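Local coordinates for PurR transcriptional regulator (Vibrio parahaemolyticus, PDB 3D8U), which probably binds cis-regulatory DNA as a transcription factor of the LacI/PurR type, with a core resembling periplasmic binding proteins, at residues V64-E69 with L86-L91; I6-P11 with H20-F25; R129-T134 with T158-P163; A232-E237 with M262-K267. All blocks are in the same frame, centred on the assembly; numbering follows the deposited sequence.

A two-lobed fold of the LacI/PurR type illustrates how parallel sheets, their covering helices and interlobe connections fit together. Interactions 1 and 2 share the five-stranded sheet of the N-terminal lobe, where Val64 N meets Ala7 O at 2.8 Å, a probable hydrogen bond, and where the centres of the two contacts are 12 Å apart. Interaction 3 ties together two loops of the other lobe, its centre about 17 Å from that of interaction 1. Interaction 4 lies where the chain crosses between the lobes and touches interaction 2 where Tyr236 CB packs 3.8 Å from His20 CB. In relatives the effector cleft lies between the lobes; interaction 3 is consistent with a place on its rim.

Interaction 1 (V64-E69 with L86-L91); sequences VLFGSE and LEIAEL
Strands 64-66 and 86-88 run parallel, their axes 4.4 Å apart at closest approach and turned by 25°, with Val64 paired to Leu86, Leu65 to Glu87 and Phe66 to Ile88. Leu65 grips the partner strand twice, through its N to Leu86 O (2.8 Å) and through its O from Ile88 N (2.6 Å). One residue past the strand, Gly67 N continues the pattern to Ile88 O at 3.1 Å.

On the face carrying Val64, Phe66, Leu86 and Ile88, the aliphatic branch of Ile88 covers the Phe66 ring: CG1 sits 3.7 Å from the ring centroid and only 8° off its normal, a CH-pi contact. With its CG anti to the carbonyl carbon (chi1 -75°), the Phe66 side chain runs alongside that of Ile88. Ile88 CD1 also meets Val64 CG2 at 3.9 Å. On the other face, that of Leu65 and Glu87, Glu87 CG lies 3.5 Å from Gly67 O, while its carboxylate is bonded through OE2 to Ser93 OG. Beyond the strands, Ser68 CB touches Leu91 CD2 at 3.8 Å.

The contact pairs the two parallel strands of the beta-alpha-beta unit 63-66, 72-80, 85-88, combining directional backbone bonds with an apolar face, which Phe21 extends by meeting Phe66 edge-to-face.

Interaction 2 (I6-P11 with H20-F25); sequences IALIIP and HFLPSF
Leu8, Phe25 and Leu22 carry this contact between strand 6-10 and helix 20-25, whose axes run nearly antiparallel (167°) and approach to 11.5 Å. That spacing is bridged by side chains alone, with no hydrogen bond from one segment to the other.

Leu8 is central. Its CG stands anti to the backbone N (chi1 162°), and the two methyls beyond divide their contacts among three helix residues. CD2 meets Leu22 CD2 at 3.3 Å, the two leucines sliding past each other in opposite directions, and also reaches Phe25 CD2 at 4.2 Å. CD1 approaches Phe21 CE2 at 4.4 Å.

Leu22 presents the same methyl, CD2, to Ile10 CD1 at 3.8 Å, and this methyl lies in the plane of the Phe21 ring, at its edge. Phe25, its CG anti to the backbone N (chi1 -174°), stretches toward the strand and meets Ile6 tip to tip: Ile6 CD1 is 4.1 Å from Phe25 CE2, at the ring edge. Val64 of the next strand packs on both Leu8 and Phe25, while Tyr40 of the second subunit touches Leu22 from across the dimer.

Helix 16-32 thus covers one face of the sheet in a beta-alpha-beta crossover. Burial of apolar surface, all six touching residues being buried, is what holds helix to strand here.

Interaction 3 (R129-T134 with T158-P163); sequences RGNHST and TTHEAP
Arg129 takes left-handed backbone torsions (phi 37°, psi 54°), and its N and the next N both face residues 159-161, while Asn131 has CG anti to the carbonyl carbon (chi1 -55°) and lies beside His160. Arg129 N donates to Glu161 O at 2.7 Å, nearly along the C=O axis. Gly130 N donates to Thr159 O at 2.9 Å, the donor tilted from the carbonyl plane. Between these bonds, Arg129 CA makes a C-H...O contact with His160 O at 3.5 Å.

The Asn131 amide and the imidazole of His160 point the same way with nearly parallel planes; the amide lies against His160 CB, with Asn131 OD1 3.1 Å from it. Arg129 CG comes within 4.3 Å of Pro163 CD, but the bent chain then leads the guanidinium elsewhere. One guanidinium face is covered toward its rim by His132 CG, and NH2 makes a weak hydrogen bond to Tyr43 OH of the other lobe.

Both loops follow the C-terminal ends of neighbouring parallel strands, 123-128 and 156-159, within one beta-alpha-beta unit. The chemistry divides accordingly: backbone bonds tie the loops together, whereas the arginine's charged end turns to the facing lobe.

Interaction 4 (A232-E237 with M262-K267); sequences AEFDYE and MGFKLK
Backbone hydrogen bonds define the pairing of Glu233 with Lys265, a hydrogen-bonded antiparallel pair. Glu233 N donates to Lys265 O at 2.8 Å, and Lys265 N returns a bond to Glu233 O at 3.1 Å. Beside them, Ala232 and Leu266 form the non-hydrogen-bonded pair, and Ala232 CA adds a C-H...O contact to Lys265 O at 3.4 Å.

Apolar contacts gather round Phe264. Its CB touches Phe234 CE1 at 3.5 Å, the two side chains lying side by side and pointing the same way. Its CG lies between the backbone N and the carbonyl carbon (chi1 74°), on the side of Ala232, and the ring beyond brings CD2 to 3.9 Å from Ala232 CB.

The Glu233 carboxylate lies against the aliphatic part of Lys267 and not its amine. Glu233 crosses Lys267 at about a right angle and brings OE2 to 3.5 Å from Lys267 CG, but Glu233 OE1 and Lys267 NZ remain 5.1 Å apart. The salt bridge of this carboxylate is with Arg269.

The two short strands lie at the C-terminal-lobe end of chain segments that cross between the lobes, as in LacI/PurR relatives. Ala232 bonds through its backbone to Cys215 of strand 212-215, and Val107 of helix 104-117 packs against Ala232, Phe234 and Phe264. Asp235 then N-caps helix 236-251 through OD2 to Arg238 N, and Tyr236, in its first turn, rests on helix 16-32 of the N-terminal lobe.

Interaction 1 (V64-E69 with L86-L91)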
loop_
_atom_site.group_PDB
_atom_site.type_symbol
_atom_site.label_atom_id
_atom_site.label_comp_id
_atom_site.label_asym_id
_atom_site.label_seq_id
_atom_site.Cartn_x
_atom_site.Cartn_y
_atom_site.Cartn_z
ATOM N N VAL B 64 -16.504 4.264 13.354
ATOM C CA VAL B 64 -16.364 2.983 12.655
ATOM C C VAL B 64 -14.969 2.396 12.839
ATOM O O VAL B 64 -13.970 3.094 12.675
ATOM C CB VAL B 64 -16.789 3.085 11.159
ATOM C CG1 VAL B 64 -16.382 4.412 10.579
ATOM C CG2 VAL B 64 -16.222 1.950 10.336
ATOM N N LEU B 65 -14.927 1.111 13.194
ATOM C CA LEU B 65 -13.698 0.443 13.620
ATOM C C LEU B 65 -13.429 -0.880 12.915
ATOM O O LEU B 65 -14.350 -1.651 12.635
ATOM C CB LEU B 65 -13.736 0.175 15.124
ATOM C CG LEU B 65 -13.868 1.350 16.086
ATOM C CD1 LEU B 65 -13.679 0.832 17.494
ATOM C CD2 LEU B 65 -12.860 2.445 15.778
ATOM N N PHE B 66 -12.153 -1.144 12.665
ATOM C CA PHE B 66 -11.727 -2.399 12.081
ATOM C C PHE B 66 -11.457 -3.424 13.169
ATOM O O PHE B 66 -11.050 -3.066 14.276
ATOM C CB PHE B 66 -10.478 -2.164 11.249
ATOM C CG PHE B 66 -10.755 -1.495 9.949
ATOM C CD1 PHE B 66 -10.608 -2.189 8.755
ATOM C CD2 PHE B 66 -11.188 -0.178 9.911
ATOM C CE1 PHE B 66 -10.875 -1.579 7.525
ATOM C CE2 PHE B 66 -11.470 0.442 8.690
ATOM C CZ PHE B 66 -11.309 -0.264 7.492
ATOM N N GLY B 67 -11.700 -4.696 12.853
ATOM C CA GLY B 67 -11.438 -5.802 13.778
ATOM C C GLY B 67 -12.452 -5.922 14.901
ATOM O O GLY B 67 -13.123 -4.957 15.263
ATOM N N SER B 68 -12.565 -7.120 15.455
ATOM C CA SER B 68 -13.496 -7.363 16.543
ATOM C C SER B 68 -12.817 -7.209 17.894
ATOM O O SER B 68 -13.470 -6.845 18.871
ATOM C CB SER B 68 -14.108 -8.754 16.420
ATOM O OG SER B 68 -14.710 -9.143 17.646
ATOM N N GLU B 69 -11.518 -7.504 17.952
ATOM C CA GLU B 69 -10.753 -7.424 19.198
ATOM C C GLU B 69 -10.556 -5.967 19.591
ATOM O O GLU B 69 -10.063 -5.178 18.783
ATOM C CB GLU B 69 -9.400 -8.126 19.056
ATOM N N LEU B 86 -19.629 0.774 13.816
ATOM C CA LEU B 86 -19.500 -0.195 12.715
ATOM C C LEU B 86 -18.133 -0.907 12.688
ATOM O O LEU B 86 -17.108 -0.323 12.321
ATOM C CB LEU B 86 -19.776 0.468 11.356
ATOM C CG LEU B 86 -20.300 -0.356 10.163
ATOM C CD1 LEU B 86 -20.171 0.447 8.881
ATOM C CD2 LEU B 86 -19.600 -1.678 9.988
ATOM N N GLU B 87 -18.125 -2.178 13.068
ATOM C CA GLU B 87 -16.922 -2.981 12.939
ATOM C C GLU B 87 -16.776 -3.451 11.500
ATOM O O GLU B 87 -17.712 -3.987 10.920
ATOM C CB GLU B 87 -16.956 -4.152 13.923
ATOM C CG GLU B 87 -16.462 -3.763 15.326
ATOM C CD GLU B 87 -16.979 -4.669 16.446
ATOM O OE1 GLU B 87 -18.142 -5.137 16.368
ATOM O OE2 GLU B 87 -16.222 -4.887 17.422
ATOM N N ILE B 88 -15.621 -3.199 10.900
ATOM C CA ILE B 88 -15.289 -3.873 9.655
ATOM C C ILE B 88 -14.657 -5.169 10.117
ATOM O O ILE B 88 -13.454 -5.234 10.389
ATOM C CB ILE B 88 -14.324 -3.087 8.745
ATOM C CG1 ILE B 88 -14.704 -1.596 8.662
ATOM C CG2 ILE B 88 -14.251 -3.732 7.368
ATOM C CD1 ILE B 88 -16.153 -1.280 8.200
ATOM N N ALA B 89 -15.507 -6.181 10.245
ATOM C CA ALA B 89 -15.157 -7.430 10.875
ATOM C C ALA B 89 -16.205 -8.491 10.516
ATOM O O ALA B 89 -17.321 -8.142 10.110
ATOM C CB ALA B 89 -15.054 -7.245 12.392
ATOM N N GLU B 90 -15.828 -9.768 10.663
ATOM C CA GLU B 90 -16.656 -10.909 10.253
ATOM C C GLU B 90 -17.727 -11.160 11.282
ATOM O O GLU B 90 -18.909 -11.226 10.963
ATOM C CB GLU B 90 -15.798 -12.171 10.093
ATOM C CG GLU B 90 -14.644 -12.006 9.094
ATOM C CD GLU B 90 -13.668 -13.177 9.064
ATOM O OE1 GLU B 90 -12.782 -13.240 9.949
ATOM O OE2 GLU B 90 -13.774 -14.009 8.136
ATOM N N LEU B 91 -17.283 -11.318 12.521
ATOM C CA LEU B 91 -18.156 -11.390 13.674
ATOM C C LEU B 91 -18.013 -10.060 14.411
ATOM O O LEU B 91 -17.000 -9.366 14.248
ATOM C CB LEU B 91 -17.770 -12.587 14.558
ATOM C CG LEU B 91 -16.590 -12.566 15.550
ATOM C CD1 LEU B 91 -16.401 -13.968 16.168
ATOM C CD2 LEU B 91 -15.267 -12.051 14.956
#

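Interaction 2 (I6-P11 with H20-F25)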
loop_
_atom_site.group_PDB
_atom_site.type_symbol
_atom_site.label_atom_id
_atom_site.label_comp_id
_atom_site.label_asym_id
_atom_site.label_seq_id
_atom_site.Cartn_x
_atom_site.Cartn_y
_atom_site.Cartn_z
ATOM N N ILE B 6 -17.972 12.301 12.025
ATOM C CA ILE B 6 -17.863 10.837 12.068
ATOM C C ILE B 6 -16.401 10.320 12.027
ATOM O O ILE B 6 -15.597 10.723 11.169
ATOM C CB ILE B 6 -18.761 10.198 10.960
ATOM C CG1 ILE B 6 -18.671 8.665 10.936
ATOM C CG2 ILE B 6 -18.448 10.806 9.600
ATOM C CD1 ILE B 6 -17.459 8.099 10.207
ATOM N N ALA B 7 -16.082 9.414 12.951
ATOM C CA ALA B 7 -14.701 9.007 13.189
ATOM C C ALA B 7 -14.399 7.568 12.802
ATOM O O ALA B 7 -15.265 6.693 12.877
ATOM C CB ALA B 7 -14.307 9.264 14.644
ATOM N N LEU B 8 -13.156 7.340 12.393
ATOM C CA LEU B 8 -12.735 6.044 11.899
ATOM C C LEU B 8 -11.262 5.819 12.212
ATOM O O LEU B 8 -10.402 6.641 11.882
ATOM C CB LEU B 8 -12.991 5.954 10.394
ATOM C CG LEU B 8 -12.245 4.877 9.617
ATOM C CD1 LEU B 8 -13.036 3.602 9.635
ATOM C CD2 LEU B 8 -12.037 5.344 8.203
ATOM N N ILE B 9 -10.983 4.693 12.855
ATOM C CA ILE B 9 -9.623 4.360 13.232
ATOM C C ILE B 9 -9.111 3.211 12.381
ATOM O O ILE B 9 -9.534 2.059 12.527
ATOM C CB ILE B 9 -9.509 4.048 14.733
ATOM C CG1 ILE B 9 -10.186 5.154 15.548
ATOM C CG2 ILE B 9 -8.045 3.898 15.143
ATOM C CD1 ILE B 9 -10.219 4.901 17.052
ATOM N N ILE B 10 -8.209 3.563 11.475
ATOM C CA ILE B 10 -7.519 2.629 10.597
ATOM C C ILE B 10 -6.483 1.828 11.381
ATOM O O ILE B 10 -5.806 2.373 12.257
ATOM C CB ILE B 10 -6.844 3.410 9.426
ATOM C CG1 ILE B 10 -7.864 3.782 8.338
ATOM C CG2 ILE B 10 -5.650 2.662 8.835
ATOM C CD1 ILE B 10 -8.952 2.728 8.071
ATOM N N PRO B 11 -6.368 0.525 11.082
ATOM C CA PRO B 11 -5.358 -0.327 11.707
ATOM C C PRO B 11 -4.015 -0.328 10.978
ATOM O O PRO B 11 -2.978 -0.326 11.626
ATOM C CB PRO B 11 -5.998 -1.712 11.653
ATOM C CG PRO B 11 -6.835 -1.696 10.418
ATOM C CD PRO B 11 -7.221 -0.240 10.153
ATOM N N HIS B 20 -8.206 0.526 -0.236
ATOM C CA HIS B 20 -9.255 0.649 -1.245
ATOM C C HIS B 20 -10.596 1.103 -0.653
ATOM O O HIS B 20 -11.412 1.711 -1.339
ATOM C CB HIS B 20 -9.368 -0.641 -2.053
ATOM C CG HIS B 20 -8.122 -0.980 -2.820
ATOM N ND1 HIS B 20 -7.005 -1.537 -2.226
ATOM C CD2 HIS B 20 -7.810 -0.828 -4.131
ATOM C CE1 HIS B 20 -6.065 -1.724 -3.136
ATOM N NE2 HIS B 20 -6.528 -1.303 -4.299
ATOM N N PHE B 21 -10.785 0.832 0.632
ATOM C CA PHE B 21 -11.986 1.212 1.359
ATOM C C PHE B 21 -12.110 2.735 1.573
ATOM O O PHE B 21 -13.109 3.347 1.179
ATOM C CB PHE B 21 -11.962 0.459 2.677
ATOM C CG PHE B 21 -13.008 0.860 3.647
ATOM C CD1 PHE B 21 -14.216 0.179 3.696
ATOM C CD2 PHE B 21 -12.772 1.869 4.561
ATOM C CE1 PHE B 21 -15.205 0.535 4.614
ATOM C CE2 PHE B 21 -13.744 2.227 5.481
ATOM C CZ PHE B 21 -14.968 1.558 5.506
ATOM N N LEU B 22 -11.093 3.343 2.175
ATOM C CA LEU B 22 -11.094 4.777 2.526
ATOM C C LEU B 22 -11.658 5.835 1.544
ATOM O O LEU B 22 -12.442 6.686 1.960
ATOM C CB LEU B 22 -9.692 5.210 2.970
ATOM C CG LEU B 22 -9.505 5.632 4.424
ATOM C CD1 LEU B 22 -9.742 7.112 4.591
ATOM C CD2 LEU B 22 -10.420 4.848 5.334
ATOM N N PRO B 23 -11.245 5.811 0.257
ATOM C CA PRO B 23 -11.625 6.953 -0.574
ATOM C C PRO B 23 -13.090 6.947 -1.030
ATOM O O PRO B 23 -13.625 8.007 -1.370
ATOM C CB PRO B 23 -10.668 6.869 -1.781
ATOM C CG PRO B 23 -9.779 5.714 -1.532
ATOM C CD PRO B 23 -10.457 4.838 -0.518
ATOM N N SER B 24 -13.733 5.783 -1.043
ATOM C CA SER B 24 -15.149 5.744 -1.390
ATOM C C SER B 24 -15.980 5.815 -0.120
ATOM O O SER B 24 -17.175 6.096 -0.167
ATOM C CB SER B 24 -15.496 4.512 -2.232
ATOM O OG SER B 24 -15.631 3.341 -1.449
ATOM N N PHE B 25 -15.332 5.551 1.011
ATOM C CA PHE B 25 -15.951 5.770 2.301
ATOM C C PHE B 25 -15.906 7.251 2.612
ATOM O O PHE B 25 -16.726 7.749 3.369
ATOM C CB PHE B 25 -15.235 4.981 3.394
ATOM C CG PHE B 25 -15.908 5.056 4.745
ATOM C CD1 PHE B 25 -17.044 4.304 5.022
ATOM C CD2 PHE B 25 -15.405 5.876 5.743
ATOM C CE1 PHE B 25 -17.664 4.369 6.266
ATOM C CE2 PHE B 25 -16.027 5.947 6.990
ATOM C CZ PHE B 25 -17.155 5.193 7.245
#

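Interaction 3 (R129-T134 with T158-P163)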
loop_
_atom_site.group_PDB
_atom_site.type_symbol
_atom_site.label_atom_id
_atom_site.label_comp_id
_atom_site.label_asym_id
_atom_site.label_seq_id
_atom_site.Cartn_x
_atom_site.Cartn_y
_atom_site.Cartn_z
ATOM N N ARG B 129 0.787 -11.860 9.061
ATOM C CA ARG B 129 0.068 -11.264 10.205
ATOM C C ARG B 129 -0.907 -12.288 10.782
ATOM O O ARG B 129 -2.090 -12.032 10.930
ATOM C CB ARG B 129 -0.535 -9.865 9.930
ATOM C CG ARG B 129 -0.886 -9.535 8.500
ATOM C CD ARG B 129 -2.214 -10.138 8.082
ATOM N NE ARG B 129 -3.344 -9.219 8.276
ATOM C CZ ARG B 129 -4.613 -9.610 8.424
ATOM N NH1 ARG B 129 -4.925 -10.914 8.411
ATOM N NH2 ARG B 129 -5.573 -8.697 8.604
ATOM N N GLY B 130 -0.340 -13.451 11.107
ATOM C CA GLY B 130 -1.071 -14.622 11.546
ATOM C C GLY B 130 -1.252 -14.730 13.041
ATOM O O GLY B 130 -1.516 -15.819 13.568
ATOM N N ASN B 131 -1.087 -13.601 13.720
ATOM C CA ASN B 131 -1.505 -13.456 15.103
ATOM C C ASN B 131 -2.776 -12.598 15.088
ATOM O O ASN B 131 -3.521 -12.564 16.074
ATOM C CB ASN B 131 -0.397 -12.829 15.979
ATOM C CG ASN B 131 0.974 -13.604 15.914
ATOM O OD1 ASN B 131 1.852 -13.384 16.759
ATOM N ND2 ASN B 131 1.154 -14.477 14.912
ATOM N N HIS B 132 -3.007 -11.906 13.961
ATOM C CA HIS B 132 -4.302 -11.274 13.664
ATOM C C HIS B 132 -5.274 -12.334 13.151
ATOM O O HIS B 132 -4.849 -13.287 12.508
ATOM C CB HIS B 132 -4.187 -10.125 12.648
ATOM C CG HIS B 132 -5.481 -9.392 12.448
ATOM N ND1 HIS B 132 -6.402 -9.749 11.479
ATOM C CD2 HIS B 132 -6.047 -8.374 13.145
ATOM C CE1 HIS B 132 -7.460 -8.959 11.567
ATOM N NE2 HIS B 132 -7.273 -8.118 12.571
ATOM N N SER B 133 -6.571 -12.160 13.422
ATOM C CA SER B 133 -7.545 -13.247 13.255
ATOM C C SER B 133 -7.859 -13.644 11.812
ATOM O O SER B 133 -8.088 -14.807 11.551
ATOM C CB SER B 133 -8.822 -13.000 14.071
ATOM O OG SER B 133 -9.862 -12.425 13.290
ATOM N N THR B 134 -7.851 -12.699 10.880
ATOM C CA THR B 134 -8.082 -13.028 9.466
ATOM C C THR B 134 -7.200 -14.161 8.953
ATOM O O THR B 134 -7.652 -15.047 8.264
ATOM C CB THR B 134 -7.880 -11.805 8.567
ATOM O OG1 THR B 134 -8.790 -10.791 8.983
ATOM C CG2 THR B 134 -8.137 -12.134 7.096
ATOM N N THR B 158 3.361 -19.576 8.723
ATOM C CA THR B 158 2.808 -18.244 9.019
ATOM C C THR B 158 3.764 -17.357 9.815
ATOM O O THR B 158 4.593 -17.864 10.561
ATOM C CB THR B 158 1.473 -18.341 9.740
ATOM O OG1 THR B 158 1.604 -19.223 10.855
ATOM C CG2 THR B 158 0.382 -18.881 8.805
ATOM N N THR B 159 3.684 -16.041 9.650
ATOM C CA THR B 159 4.410 -15.155 10.568
ATOM C C THR B 159 3.497 -14.127 11.170
ATOM O O THR B 159 2.455 -13.780 10.618
ATOM C CB THR B 159 5.603 -14.400 9.924
ATOM O OG1 THR B 159 5.135 -13.487 8.921
ATOM C CG2 THR B 159 6.615 -15.374 9.309
ATOM N N HIS B 160 3.899 -13.633 12.324
ATOM C CA HIS B 160 3.214 -12.509 12.943
ATOM C C HIS B 160 3.553 -11.242 12.145
ATOM O O HIS B 160 2.810 -10.265 12.167
ATOM C CB HIS B 160 3.578 -12.402 14.443
ATOM C CG HIS B 160 5.037 -12.625 14.762
ATOM N ND1 HIS B 160 5.642 -12.089 15.886
ATOM C CD2 HIS B 160 6.009 -13.327 14.118
ATOM C CE1 HIS B 160 6.916 -12.449 15.916
ATOM N NE2 HIS B 160 7.168 -13.191 14.851
ATOM N N GLU B 161 4.651 -11.298 11.393
ATOM C CA GLU B 161 5.067 -10.183 10.555
ATOM C C GLU B 161 4.138 -9.840 9.390
ATOM O O GLU B 161 3.132 -10.505 9.168
ATOM C CB GLU B 161 6.496 -10.381 10.079
ATOM C CG GLU B 161 7.457 -9.561 10.928
ATOM C CD GLU B 161 8.793 -10.254 11.120
ATOM O OE1 GLU B 161 9.237 -10.364 12.284
ATOM O OE2 GLU B 161 9.390 -10.703 10.108
ATOM N N ALA B 162 4.491 -8.778 8.667
ATOM C CA ALA B 162 3.684 -8.278 7.554
ATOM C C ALA B 162 4.077 -8.987 6.264
ATOM O O ALA B 162 5.219 -9.464 6.149
ATOM C CB ALA B 162 3.836 -6.777 7.420
ATOM N N PRO B 163 3.128 -9.062 5.298
ATOM C CA PRO B 163 3.292 -9.803 4.055
ATOM C C PRO B 163 4.368 -9.141 3.218
ATOM O O PRO B 163 4.466 -7.917 3.217
ATOM C CB PRO B 163 1.943 -9.623 3.380
ATOM C CG PRO B 163 1.470 -8.315 3.878
ATOM C CD PRO B 163 1.811 -8.400 5.323
#

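Interaction 4 (A232-E237 with M262-K267)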
loop_
_atom_site.group_PDB
_atom_site.type_symbol
_atom_site.label_atom_id
_atom_site.label_comp_id
_atom_site.label_asym_id
_atom_site.label_seq_id
_atom_site.Cartn_x
_atom_site.Cartn_y
_atom_site.Cartn_z
ATOM N N ALA B 232 -8.306 -14.432 -5.674
ATOM C CA ALA B 232 -9.593 -14.020 -5.166
ATOM C C ALA B 232 -9.587 -12.531 -5.069
ATOM O O ALA B 232 -8.619 -11.966 -4.591
ATOM C CB ALA B 232 -9.803 -14.597 -3.806
ATOM N N GLU B 233 -10.663 -11.887 -5.513
ATOM C CA GLU B 233 -10.721 -10.441 -5.471
ATOM C C GLU B 233 -11.903 -9.981 -4.679
ATOM O O GLU B 233 -12.846 -10.731 -4.521
ATOM C CB GLU B 233 -10.752 -9.878 -6.877
ATOM C CG GLU B 233 -9.408 -10.018 -7.576
ATOM C CD GLU B 233 -9.422 -9.397 -8.926
ATOM O OE1 GLU B 233 -10.384 -8.678 -9.233
ATOM O OE2 GLU B 233 -8.476 -9.623 -9.692
ATOM N N PHE B 234 -11.835 -8.760 -4.161
ATOM C CA PHE B 234 -12.903 -8.210 -3.344
ATOM C C PHE B 234 -13.117 -6.783 -3.803
ATOM O O PHE B 234 -12.258 -6.210 -4.446
ATOM C CB PHE B 234 -12.530 -8.207 -1.853
ATOM C CG PHE B 234 -12.016 -9.531 -1.329
ATOM C CD1 PHE B 234 -12.870 -10.416 -0.695
ATOM C CD2 PHE B 234 -10.671 -9.866 -1.439
ATOM C CE1 PHE B 234 -12.407 -11.618 -0.207
ATOM C CE2 PHE B 234 -10.196 -11.071 -0.970
ATOM C CZ PHE B 234 -11.059 -11.945 -0.342
ATOM N N ASP B 235 -14.257 -6.201 -3.469
ATOM C CA ASP B 235 -14.562 -4.883 -3.929
ATOM C C ASP B 235 -14.648 -3.981 -2.710
ATOM O O ASP B 235 -15.706 -3.657 -2.214
ATOM C CB ASP B 235 -15.831 -4.927 -4.773
ATOM C CG ASP B 235 -16.230 -3.577 -5.348
ATOM O OD1 ASP B 235 -17.325 -3.575 -5.952
ATOM O OD2 ASP B 235 -15.511 -2.535 -5.207
ATOM N N TYR B 236 -13.499 -3.569 -2.218
ATOM C CA TYR B 236 -13.492 -2.758 -1.028
ATOM C C TYR B 236 -14.020 -1.370 -1.316
ATOM O O TYR B 236 -14.594 -0.749 -0.428
ATOM C CB TYR B 236 -12.101 -2.705 -0.390
ATOM C CG TYR B 236 -11.563 -4.048 0.051
ATOM C CD1 TYR B 236 -12.299 -4.881 0.922
ATOM C CD2 TYR B 236 -10.308 -4.489 -0.388
ATOM C CE1 TYR B 236 -11.796 -6.137 1.330
ATOM C CE2 TYR B 236 -9.785 -5.737 0.022
ATOM C CZ TYR B 236 -10.536 -6.554 0.879
ATOM O OH TYR B 236 -10.010 -7.771 1.268
ATOM N N GLU B 237 -13.842 -0.876 -2.542
ATOM C CA GLU B 237 -14.512 0.374 -2.914
ATOM C C GLU B 237 -16.022 0.301 -2.609
ATOM O O GLU B 237 -16.537 1.204 -1.957
ATOM C CB GLU B 237 -14.235 0.804 -4.362
HETATM N N MSE B 262 -21.519 -9.974 1.814
HETATM C CA MSE B 262 -20.715 -9.453 0.704
HETATM C C MSE B 262 -19.424 -10.255 0.505
HETATM O O MSE B 262 -18.541 -10.267 1.350
HETATM C CB MSE B 262 -20.451 -7.940 0.832
HETATM C CG MSE B 262 -21.719 -7.053 0.813
HETATM SE SE MSE B 262 -22.882 -7.232 -0.773
HETATM C CE MSE B 262 -24.370 -6.068 -0.238
ATOM N N GLY B 263 -19.349 -10.927 -0.644
ATOM C CA GLY B 263 -18.294 -11.884 -0.949
ATOM C C GLY B 263 -17.155 -11.464 -1.866
ATOM O O GLY B 263 -16.550 -10.421 -1.672
ATOM N N PHE B 264 -16.861 -12.300 -2.856
ATOM C CA PHE B 264 -15.626 -12.211 -3.625
ATOM C C PHE B 264 -15.742 -12.918 -4.971
ATOM O O PHE B 264 -16.621 -13.734 -5.159
ATOM C CB PHE B 264 -14.478 -12.826 -2.824
ATOM C CG PHE B 264 -14.511 -14.307 -2.779
ATOM C CD1 PHE B 264 -15.382 -14.972 -1.908
ATOM C CD2 PHE B 264 -13.686 -15.057 -3.604
ATOM C CE1 PHE B 264 -15.426 -16.380 -1.857
ATOM C CE2 PHE B 264 -13.740 -16.485 -3.558
ATOM C CZ PHE B 264 -14.618 -17.133 -2.687
ATOM N N LYS B 265 -14.865 -12.608 -5.917
ATOM C CA LYS B 265 -14.868 -13.341 -7.171
ATOM C C LYS B 265 -13.534 -14.054 -7.249
ATOM O O LYS B 265 -12.519 -13.477 -6.866
ATOM C CB LYS B 265 -15.026 -12.420 -8.392
ATOM C CG LYS B 265 -15.690 -11.053 -8.169
ATOM C CD LYS B 265 -17.189 -11.174 -8.102
ATOM C CE LYS B 265 -17.835 -9.849 -7.717
ATOM N NZ LYS B 265 -17.883 -8.856 -8.835
ATOM N N LEU B 266 -13.554 -15.302 -7.725
ATOM C CA LEU B 266 -12.358 -16.049 -8.079
ATOM C C LEU B 266 -11.989 -15.927 -9.575
ATOM O O LEU B 266 -12.410 -16.748 -10.399
ATOM C CB LEU B 266 -12.565 -17.518 -7.763
ATOM C CG LEU B 266 -11.403 -18.459 -7.434
ATOM C CD1 LEU B 266 -11.568 -19.752 -8.195
ATOM C CD2 LEU B 266 -10.052 -17.854 -7.744
ATOM N N LYS B 267 -11.181 -14.918 -9.904
ATOM C CA LYS B 267 -10.472 -14.797 -11.195
ATOM C C LYS B 267 -9.504 -15.965 -11.496
ATOM O O LYS B 267 -8.372 -16.014 -10.966
ATOM C CB LYS B 267 -9.657 -13.485 -11.208
ATOM C CG LYS B 267 -10.476 -12.233 -10.944
ATOM C CD LYS B 267 -11.655 -12.155 -11.926
ATOM C CE LYS B 267 -12.715 -11.200 -11.438
ATOM N NZ LYS B 267 -13.553 -10.763 -12.614
#